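Local coordinates for SusD homolog (Bacteroides thetaiotaomicron, PDB 3EHM), which probably binds mucin O-glycans at the cell surface of this gut symbiont, as a SusD-like lipoprotein of tetratricopeptide-repeat character, at residues L256-L261 with S337-F342; A290-G295 with S329-D334; Y297-W302 with E320-A325. All blocks are in the same frame, centred on the assembly; numbering follows the deposited sequence.

Contact 1: L256-L261 with S337-F342; sequences LLNSML and SPLYWF
An asparagine-capped turn at the entry to helix 261-266 meets the chain just where it runs into strand 339-342, which pairs antiparallel with strand 246-248. N258 opens a type I beta turn that ends at L261, and its carboxamide works in two directions at once. CG lies anti to the backbone N (chi1 -174°), which carries the amide over to S337. There ND2 gives a nearly straight hydrogen bond to S337 O, 2.9 Å long with 177° at the hydrogen. The carbonyl O lies in the plane of the amide, yet ND2 stands well above the S337 carbonyl plane, so the bond does not follow a lone pair. On the other branch, N258 OD1 accepts from the backbone N of M260, a selenomethionine, at 2.8 Å and in the plane of the side-chain carbonyl; this is the capping bond of the turn. S337 CB packs beside the same amide, 3.5 Å from N258 ND2. From the strand, the two methyls of L339 part: CD1 reaches S259 OG at 3.5 Å, while CD2 comes within 3.9 Å of N258 ND2. The S259 hydroxyl is hydrogen-bonded elsewhere, to P38 O, so its meeting with the leucine is packing alone. Around the turn, the N258 backbone bonds to S335, and the L339 side chain also packs on I248. An alanine here has neither OD1 nor ND2, and without those two bonds the turn would probably be held less firmly to the start of the strand. Buried as it is, the carboxamide has its oxygen and its nitrogen each matched to a backbone group, so one planar side chain helps hold both the turn and its place beside the strand.

Contact 2: A290-G295 with S329-D334; sequences AYFTEG and SRPKVD
A single beta bridge, F292 with P331, joins the chain leaving helix 287-291 to 329-334, at the point where F292 departs from helical geometry. K332 N donates to Y291 O at 2.8 Å, almost straight (174°), and T293 N donates to R330 O at 2.9 Å, in the carbonyl plane. F292 CA adds a CA-H...O contact to R330 O at 3.3 Å. Side-chain hydroxyls continue the pairing toward G295. T293 OG1 sits between the backbone N and the carbonyl carbon (chi1 66°), and from there accepts from R330 N at 3.0 Å. S329 OG gives a weak bond to T293 O, its stronger partner being F308 N. Two waters join in: one donates to both Y291 O and K332 O, the other donates to F292 O and weakly accepts from K332 NZ. The apolar part divides between two pairs, F292 with P331 and T293 with K332. F292 turns CD2 to P331 CA at 3.6 Å, with CE2 farther out toward the proline CG, and the two side chains cross obliquely; R330 O lies at the ring's edge, near its plane. Y446 meets the same phenyl ring, and I276 and L280 of helix 274-282 pack on it. The K332 chain, extended beyond CG, runs over the end of the helix: CG touches T293 CG2 at 3.5 Å, CE lies 3.6 Å from F292 O, and NZ bonds to S289 O. At G295, a CB would run into S329 N, so the close approach there depends on the missing side chain. Carbonyls at the C-terminal end of the helix thus find donors in the K332 backbone and ammonium, whose positive charge would probably be favoured at that end of the helix dipole.

Contact 3: Y297-W302 with E320-A325; sequences YGSGSW and ETSYSA
T321 starts a type I beta turn that ends at S324, and its hydroxyl oxygen accepts from Y323 N, an ST turn. The T321 carbonyl O takes two donors, S324 N and S324 OG, the hydroxyl coming in on a lone pair at 2.6 Å. Thus braced, the turn presents its middle residues to the loop that joins strands 295-297 and 304-306. S322 supplies the polar tie: its carbonyl O accepts from G298 N at 2.8 Å, the N-H arriving from above the carbonyl plane. A water donates to this same oxygen and to G298 O, bridging the two backbones. S322 OG, held between the backbone N and the carbonyl carbon (chi1 68°), rests 3.6 Å from G298 CA. Y323 follows with the aromatic part. Its ring turns an edge to the face of Y297 in a T-shaped stack, centroids 4.9 Å apart and planes at 73°, with Y323 CD1 standing over the centre of the Y297 ring. G298 CA sits over one face of the Y323 ring, offset toward its rim, a CH-pi contact 3.8 Å from the centroid. Y297 CG is anti to the backbone N (chi1 -178°), which lays its ring alongside the backbone of Y323, CE1 coming 3.4 Å from Y323 O. K403 makes a cation-pi contact with the Y297 ring. S324 closes the turn, its hydroxyl also accepting from K326 N. The chemistry therefore joins two surface loops through one backbone hydrogen bond, a shared water and an aromatic pair in which Y323 offers its edge to Y297 and a face to G298, where a side chain would be tight against Y323 CE1 and, at this backbone geometry, jammed against the preceding carbonyl.

The three contacts lie in sequence like nested loops: contact 3 inside contact 2, and contact 2 inside contact 1. They move outward, their centres lying about 13, 19 and 33 Å from the centre of the chain, and pass from buried through partly buried to surface. Contacts 1 and 2 touch, V333 packing on N258 and L261, so the capped turn packs directly against the end of 329-334. Contacts 2 and 3 merely adjoin in sequence, both using the segments flanking strand 295-297 and the long loop before strand 339-342. Chemistry shifts accordingly: a buried carboxamide in contact 1, backbone bridging with lysine and water in contact 2, tyrosines and glycine in contact 3.

Contact 1: L256-L261 with S337-F342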
loop_
_atom_site.group_PDB
_atom_site.type_symbol
_atom_site.label_atom_id
_atom_site.label_comp_id
_atom_site.label_asym_id
_atom_site.label_seq_id
_atom_site.Cartn_x
_atom_site.Cartn_y
_atom_site.Cartn_z
ATOM N N LEU A 256 4.940 8.988 19.090
ATOM C CA LEU A 256 3.928 8.179 18.422
ATOM C C LEU A 256 3.946 6.729 18.881
ATOM O O LEU A 256 4.971 6.213 19.318
ATOM C CB LEU A 256 4.133 8.210 16.905
ATOM C CG LEU A 256 4.020 9.551 16.174
ATOM C CD1 LEU A 256 4.436 9.363 14.724
ATOM C CD2 LEU A 256 2.597 10.077 16.260
ATOM N N LEU A 257 2.791 6.084 18.775
ATOM C CA LEU A 257 2.638 4.681 19.125
ATOM C C LEU A 257 2.338 3.976 17.807
ATOM O O LEU A 257 1.318 4.255 17.178
ATOM C CB LEU A 257 1.458 4.491 20.081
ATOM C CG LEU A 257 1.130 3.042 20.458
ATOM C CD1 LEU A 257 2.310 2.433 21.215
ATOM C CD2 LEU A 257 -0.136 3.002 21.308
ATOM N N ASN A 258 3.214 3.078 17.372
ATOM C CA ASN A 258 2.949 2.396 16.113
ATOM C C ASN A 258 1.518 1.864 16.167
ATOM O O ASN A 258 1.138 1.168 17.109
ATOM C CB ASN A 258 3.935 1.256 15.883
ATOM C CG ASN A 258 3.762 0.623 14.523
ATOM O OD1 ASN A 258 2.808 -0.116 14.288
ATOM N ND2 ASN A 258 4.671 0.931 13.606
ATOM N N SER A 259 0.737 2.205 15.152
ATOM C CA SER A 259 -0.666 1.828 15.087
ATOM C C SER A 259 -1.008 0.380 14.757
ATOM O O SER A 259 -2.184 0.023 14.705
ATOM C CB SER A 259 -1.392 2.775 14.129
ATOM O OG SER A 259 -0.561 3.095 13.025
HETATM N N MSE A 260 -0.002 -0.456 14.529
HETATM C CA MSE A 260 -0.262 -1.868 14.261
HETATM C C MSE A 260 -0.403 -2.619 15.585
HETATM O O MSE A 260 -0.946 -3.721 15.634
HETATM C CB MSE A 260 0.891 -2.506 13.479
HETATM C CG MSE A 260 1.081 -2.008 12.072
HETATM SE SE MSE A 260 2.566 -2.980 11.261
HETATM C CE MSE A 260 1.719 -4.718 11.167
ATOM N N LEU A 261 0.086 -2.022 16.664
ATOM C CA LEU A 261 0.033 -2.679 17.966
ATOM C C LEU A 261 -1.363 -3.029 18.474
ATOM O O LEU A 261 -1.585 -4.133 18.973
ATOM C CB LEU A 261 0.774 -1.835 19.007
ATOM C CG LEU A 261 2.288 -1.788 18.783
ATOM C CD1 LEU A 261 2.945 -0.912 19.844
ATOM C CD2 LEU A 261 2.848 -3.203 18.846
ATOM N N SER A 337 8.307 1.468 16.288
ATOM C CA SER A 337 8.439 1.070 14.891
ATOM C C SER A 337 7.803 2.109 13.975
ATOM O O SER A 337 6.795 2.731 14.315
ATOM C CB SER A 337 7.778 -0.288 14.649
ATOM O OG SER A 337 8.400 -1.302 15.409
ATOM N N PRO A 338 8.386 2.306 12.792
ATOM C CA PRO A 338 7.843 3.284 11.852
ATOM C C PRO A 338 6.821 2.694 10.888
ATOM O O PRO A 338 6.573 1.489 10.879
ATOM C CB PRO A 338 9.084 3.756 11.116
ATOM C CG PRO A 338 9.865 2.485 10.982
ATOM C CD PRO A 338 9.705 1.818 12.345
ATOM N N LEU A 339 6.214 3.575 10.102
ATOM C CA LEU A 339 5.277 3.190 9.057
ATOM C C LEU A 339 5.967 3.797 7.845
ATOM O O LEU A 339 6.475 4.916 7.919
ATOM C CB LEU A 339 3.898 3.815 9.277
ATOM C CG LEU A 339 3.079 3.166 10.397
ATOM C CD1 LEU A 339 1.668 3.735 10.399
ATOM C CD2 LEU A 339 3.029 1.660 10.187
ATOM N N TYR A 340 6.000 3.064 6.740
ATOM C CA TYR A 340 6.696 3.531 5.549
ATOM C C TYR A 340 5.813 4.075 4.433
ATOM O O TYR A 340 4.833 3.443 4.044
ATOM C CB TYR A 340 7.549 2.392 4.999
ATOM C CG TYR A 340 8.510 1.812 6.006
ATOM C CD1 TYR A 340 9.757 2.396 6.225
ATOM C CD2 TYR A 340 8.176 0.675 6.738
ATOM C CE1 TYR A 340 10.649 1.857 7.144
ATOM C CE2 TYR A 340 9.058 0.128 7.661
ATOM C CZ TYR A 340 10.293 0.722 7.856
ATOM O OH TYR A 340 11.179 0.167 8.748
ATOM N N TRP A 341 6.186 5.246 3.921
ATOM C CA TRP A 341 5.471 5.900 2.827
ATOM C C TRP A 341 6.102 5.502 1.493
ATOM O O TRP A 341 5.402 5.182 0.526
ATOM C CB TRP A 341 5.565 7.422 2.952
ATOM C CG TRP A 341 4.767 8.048 4.055
ATOM C CD1 TRP A 341 4.061 7.412 5.037
ATOM C CD2 TRP A 341 4.632 9.450 4.305
ATOM N NE1 TRP A 341 3.498 8.337 5.889
ATOM C CE2 TRP A 341 3.835 9.595 5.460
ATOM C CE3 TRP A 341 5.113 10.599 3.665
ATOM C CZ2 TRP A 341 3.505 10.846 5.990
ATOM C CZ3 TRP A 341 4.786 11.842 4.189
ATOM C CH2 TRP A 341 3.990 11.955 5.342
ATOM N N PHE A 342 7.430 5.540 1.443
ATOM C CA PHE A 342 8.146 5.194 0.217
ATOM C C PHE A 342 9.584 4.807 0.547
ATOM O O PHE A 342 10.284 5.541 1.240
ATOM C CB PHE A 342 8.131 6.387 -0.746
ATOM C CG PHE A 342 8.292 6.003 -2.196
ATOM C CD1 PHE A 342 9.466 5.413 -2.651
ATOM C CD2 PHE A 342 7.257 6.217 -3.101
ATOM C CE1 PHE A 342 9.607 5.040 -3.992
ATOM C CE2 PHE A 342 7.387 5.849 -4.443
ATOM C CZ PHE A 342 8.566 5.258 -4.887
#

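Contact 2: A290-G295 with S329-D334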
loop_
_atom_site.group_PDB
_atom_site.type_symbol
_atom_site.label_atom_id
_atom_site.label_comp_id
_atom_site.label_asym_id
_atom_site.label_seq_id
_atom_site.Cartn_x
_atom_site.Cartn_y
_atom_site.Cartn_z
ATOM N N ALA A 290 12.593 -11.608 9.814
ATOM C CA ALA A 290 12.649 -10.175 10.063
ATOM C C ALA A 290 11.248 -9.584 10.178
ATOM O O ALA A 290 11.025 -8.645 10.940
ATOM C CB ALA A 290 13.412 -9.478 8.948
ATOM N N TYR A 291 10.306 -10.140 9.423
ATOM C CA TYR A 291 8.933 -9.634 9.428
ATOM C C TYR A 291 8.014 -10.242 10.481
ATOM O O TYR A 291 7.171 -9.547 11.046
ATOM C CB TYR A 291 8.250 -9.863 8.070
ATOM C CG TYR A 291 8.827 -9.139 6.865
ATOM C CD1 TYR A 291 9.698 -8.062 7.010
ATOM C CD2 TYR A 291 8.452 -9.512 5.573
ATOM C CE1 TYR A 291 10.182 -7.372 5.891
ATOM C CE2 TYR A 291 8.926 -8.828 4.452
ATOM C CZ TYR A 291 9.789 -7.762 4.619
ATOM O OH TYR A 291 10.254 -7.081 3.515
ATOM N N PHE A 292 8.162 -11.536 10.739
ATOM C CA PHE A 292 7.259 -12.192 11.673
ATOM C C PHE A 292 7.876 -13.040 12.774
ATOM O O PHE A 292 9.014 -13.496 12.676
ATOM C CB PHE A 292 6.272 -13.067 10.895
ATOM C CG PHE A 292 5.611 -12.368 9.741
ATOM C CD1 PHE A 292 6.139 -12.470 8.456
ATOM C CD2 PHE A 292 4.455 -11.615 9.935
ATOM C CE1 PHE A 292 5.524 -11.834 7.381
ATOM C CE2 PHE A 292 3.836 -10.975 8.866
ATOM C CZ PHE A 292 4.371 -11.085 7.586
ATOM N N THR A 293 7.083 -13.257 13.818
ATOM C CA THR A 293 7.484 -14.069 14.959
ATOM C C THR A 293 7.056 -15.508 14.683
ATOM O O THR A 293 6.248 -15.762 13.787
ATOM C CB THR A 293 6.755 -13.623 16.235
ATOM O OG1 THR A 293 5.350 -13.885 16.092
ATOM C CG2 THR A 293 6.964 -12.134 16.480
ATOM N N GLU A 294 7.606 -16.454 15.434
ATOM C CA GLU A 294 7.192 -17.836 15.269
ATOM C C GLU A 294 5.970 -17.960 16.160
ATOM O O GLU A 294 5.924 -17.366 17.236
ATOM C CB GLU A 294 8.269 -18.810 15.750
ATOM C CG GLU A 294 9.527 -18.826 14.902
ATOM C CD GLU A 294 10.483 -19.924 15.323
ATOM O OE1 GLU A 294 10.234 -21.102 14.977
ATOM O OE2 GLU A 294 11.477 -19.612 16.011
ATOM N N GLY A 295 4.971 -18.706 15.711
ATOM C CA GLY A 295 3.783 -18.875 16.520
ATOM C C GLY A 295 3.894 -20.169 17.299
ATOM O O GLY A 295 4.905 -20.866 17.211
ATOM N N SER A 329 1.725 -16.919 13.901
ATOM C CA SER A 329 2.824 -15.967 13.757
ATOM C C SER A 329 2.256 -14.548 13.742
ATOM O O SER A 329 1.184 -14.307 13.184
ATOM C CB SER A 329 3.594 -16.238 12.461
ATOM O OG SER A 329 4.289 -17.470 12.538
ATOM N N ARG A 330 2.975 -13.618 14.360
ATOM C CA ARG A 330 2.539 -12.228 14.430
ATOM C C ARG A 330 3.549 -11.302 13.780
ATOM O O ARG A 330 4.735 -11.605 13.734
ATOM C CB ARG A 330 2.403 -11.771 15.884
ATOM C CG ARG A 330 1.617 -12.687 16.781
ATOM C CD ARG A 330 1.520 -12.087 18.176
ATOM N NE ARG A 330 0.844 -12.991 19.100
ATOM C CZ ARG A 330 0.410 -12.641 20.306
ATOM N NH1 ARG A 330 0.580 -11.397 20.734
ATOM N NH2 ARG A 330 -0.190 -13.535 21.079
ATOM N N PRO A 331 3.086 -10.153 13.270
ATOM C CA PRO A 331 4.026 -9.219 12.650
ATOM C C PRO A 331 4.933 -8.713 13.771
ATOM O O PRO A 331 4.459 -8.461 14.884
ATOM C CB PRO A 331 3.114 -8.108 12.128
ATOM C CG PRO A 331 1.831 -8.823 11.843
ATOM C CD PRO A 331 1.695 -9.728 13.043
ATOM N N LYS A 332 6.229 -8.599 13.505
ATOM C CA LYS A 332 7.143 -8.080 14.512
ATOM C C LYS A 332 7.014 -6.566 14.483
ATOM O O LYS A 332 7.117 -5.946 13.420
ATOM C CB LYS A 332 8.589 -8.474 14.203
ATOM C CG LYS A 332 8.942 -9.889 14.604
ATOM C CD LYS A 332 10.442 -10.138 14.484
ATOM C CE LYS A 332 10.807 -11.517 15.016
ATOM N NZ LYS A 332 12.247 -11.825 14.813
ATOM N N VAL A 333 6.769 -5.973 15.643
ATOM C CA VAL A 333 6.619 -4.531 15.725
ATOM C C VAL A 333 6.590 -4.083 17.181
ATOM O O VAL A 333 6.181 -4.836 18.065
ATOM C CB VAL A 333 5.305 -4.069 15.026
ATOM C CG1 VAL A 333 4.091 -4.721 15.693
ATOM C CG2 VAL A 333 5.180 -2.554 15.084
ATOM N N ASP A 334 7.066 -2.871 17.435
ATOM C CA ASP A 334 7.027 -2.325 18.786
ATOM C C ASP A 334 6.530 -0.884 18.700
ATOM O O ASP A 334 6.333 -0.356 17.604
ATOM C CB ASP A 334 8.396 -2.415 19.468
ATOM C CG ASP A 334 9.495 -1.779 18.664
ATOM O OD1 ASP A 334 9.399 -0.568 18.375
ATOM O OD2 ASP A 334 10.467 -2.493 18.326
HETATM O O HOH W 1 6.224 -6.845 10.834
HETATM O O HOH W 2 10.997 -14.963 13.921
#

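Contact 3: Y297-W302 with E320-A325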
loop_
_atom_site.group_PDB
_atom_site.type_symbol
_atom_site.label_atom_id
_atom_site.label_comp_id
_atom_site.label_asym_id
_atom_site.label_seq_id
_atom_site.Cartn_x
_atom_site.Cartn_y
_atom_site.Cartn_z
ATOM N N TYR A 297 1.438 -23.667 18.689
ATOM C CA TYR A 297 0.204 -24.421 18.521
ATOM C C TYR A 297 0.174 -25.476 19.623
ATOM O O TYR A 297 1.008 -26.382 19.645
ATOM C CB TYR A 297 0.214 -25.082 17.142
ATOM C CG TYR A 297 -1.023 -25.866 16.796
ATOM C CD1 TYR A 297 -2.241 -25.225 16.569
ATOM C CD2 TYR A 297 -0.970 -27.250 16.655
ATOM C CE1 TYR A 297 -3.372 -25.941 16.204
ATOM C CE2 TYR A 297 -2.096 -27.979 16.293
ATOM C CZ TYR A 297 -3.292 -27.320 16.067
ATOM O OH TYR A 297 -4.404 -28.037 15.705
ATOM N N GLY A 298 -0.787 -25.351 20.531
ATOM C CA GLY A 298 -0.877 -26.279 21.643
ATOM C C GLY A 298 -0.072 -25.688 22.785
ATOM O O GLY A 298 0.462 -24.585 22.654
ATOM N N SER A 299 0.037 -26.398 23.902
ATOM C CA SER A 299 0.791 -25.870 25.035
ATOM C C SER A 299 1.633 -26.920 25.748
ATOM O O SER A 299 1.410 -28.121 25.591
ATOM C CB SER A 299 -0.163 -25.209 26.033
ATOM O OG SER A 299 -1.159 -26.121 26.458
ATOM N N GLY A 300 2.605 -26.452 26.529
ATOM C CA GLY A 300 3.471 -27.356 27.265
ATOM C C GLY A 300 4.315 -28.229 26.363
ATOM O O GLY A 300 4.933 -27.742 25.414
ATOM N N SER A 301 4.350 -29.525 26.656
ATOM C CA SER A 301 5.132 -30.455 25.851
ATOM C C SER A 301 4.403 -30.778 24.554
ATOM O O SER A 301 4.940 -31.477 23.699
ATOM C CB SER A 301 5.393 -31.752 26.623
ATOM O OG SER A 301 4.189 -32.462 26.837
ATOM N N TRP A 302 3.179 -30.272 24.420
ATOM C CA TRP A 302 2.371 -30.501 23.221
ATOM C C TRP A 302 2.616 -29.395 22.200
ATOM O O TRP A 302 2.454 -29.592 20.993
ATOM C CB TRP A 302 0.880 -30.501 23.570
ATOM C CG TRP A 302 0.505 -31.426 24.675
ATOM C CD1 TRP A 302 -0.154 -31.098 25.825
ATOM C CD2 TRP A 302 0.737 -32.839 24.732
ATOM N NE1 TRP A 302 -0.350 -32.221 26.595
ATOM C CE2 TRP A 302 0.187 -33.302 25.948
ATOM C CE3 TRP A 302 1.355 -33.758 23.872
ATOM C CZ2 TRP A 302 0.236 -34.649 26.329
ATOM C CZ3 TRP A 302 1.403 -35.099 24.251
ATOM C CH2 TRP A 302 0.845 -35.530 25.470
ATOM N N GLU A 320 -9.075 -17.727 21.149
ATOM C CA GLU A 320 -7.931 -17.416 21.995
ATOM C C GLU A 320 -7.305 -18.613 22.704
ATOM O O GLU A 320 -6.551 -18.437 23.655
ATOM C CB GLU A 320 -8.328 -16.361 23.031
ATOM C CG GLU A 320 -8.903 -15.089 22.417
ATOM C CD GLU A 320 -9.091 -13.976 23.431
ATOM O OE1 GLU A 320 -8.085 -13.513 24.007
ATOM O OE2 GLU A 320 -10.247 -13.560 23.650
ATOM N N THR A 321 -7.602 -19.825 22.247
ATOM C CA THR A 321 -7.025 -21.010 22.879
ATOM C C THR A 321 -5.595 -21.204 22.391
ATOM O O THR A 321 -5.159 -20.540 21.451
ATOM C CB THR A 321 -7.814 -22.273 22.540
ATOM O OG1 THR A 321 -7.513 -22.677 21.202
ATOM C CG2 THR A 321 -9.308 -22.010 22.659
ATOM N N SER A 322 -4.869 -22.120 23.020
ATOM C CA SER A 322 -3.487 -22.388 22.638
ATOM C C SER A 322 -3.391 -22.972 21.227
ATOM O O SER A 322 -2.312 -23.019 20.643
ATOM C CB SER A 322 -2.842 -23.357 23.628
ATOM O OG SER A 322 -3.424 -24.643 23.517
ATOM N N TYR A 323 -4.520 -23.424 20.691
ATOM C CA TYR A 323 -4.561 -23.998 19.345
ATOM C C TYR A 323 -5.158 -23.001 18.350
ATOM O O TYR A 323 -5.394 -23.343 17.194
ATOM C CB TYR A 323 -5.429 -25.264 19.330
ATOM C CG TYR A 323 -4.841 -26.465 20.037
ATOM C CD1 TYR A 323 -3.750 -27.150 19.505
ATOM C CD2 TYR A 323 -5.392 -26.931 21.230
ATOM C CE1 TYR A 323 -3.224 -28.276 20.140
ATOM C CE2 TYR A 323 -4.872 -28.055 21.876
ATOM C CZ TYR A 323 -3.790 -28.721 21.325
ATOM O OH TYR A 323 -3.277 -29.831 21.956
ATOM N N SER A 324 -5.392 -21.770 18.796
ATOM C CA SER A 324 -6.016 -20.756 17.946
ATOM C C SER A 324 -5.070 -19.807 17.228
ATOM O O SER A 324 -3.869 -19.784 17.487
ATOM C CB SER A 324 -6.982 -19.919 18.777
ATOM O OG SER A 324 -6.255 -19.024 19.598
ATOM N N ALA A 325 -5.640 -18.996 16.339
ATOM C CA ALA A 325 -4.863 -18.028 15.580
ATOM C C ALA A 325 -4.306 -16.948 16.503
ATOM O O ALA A 325 -3.474 -16.145 16.088
ATOM C CB ALA A 325 -5.724 -17.401 14.482
HETATM O O HOH W 3 0.008 -22.001 21.748
#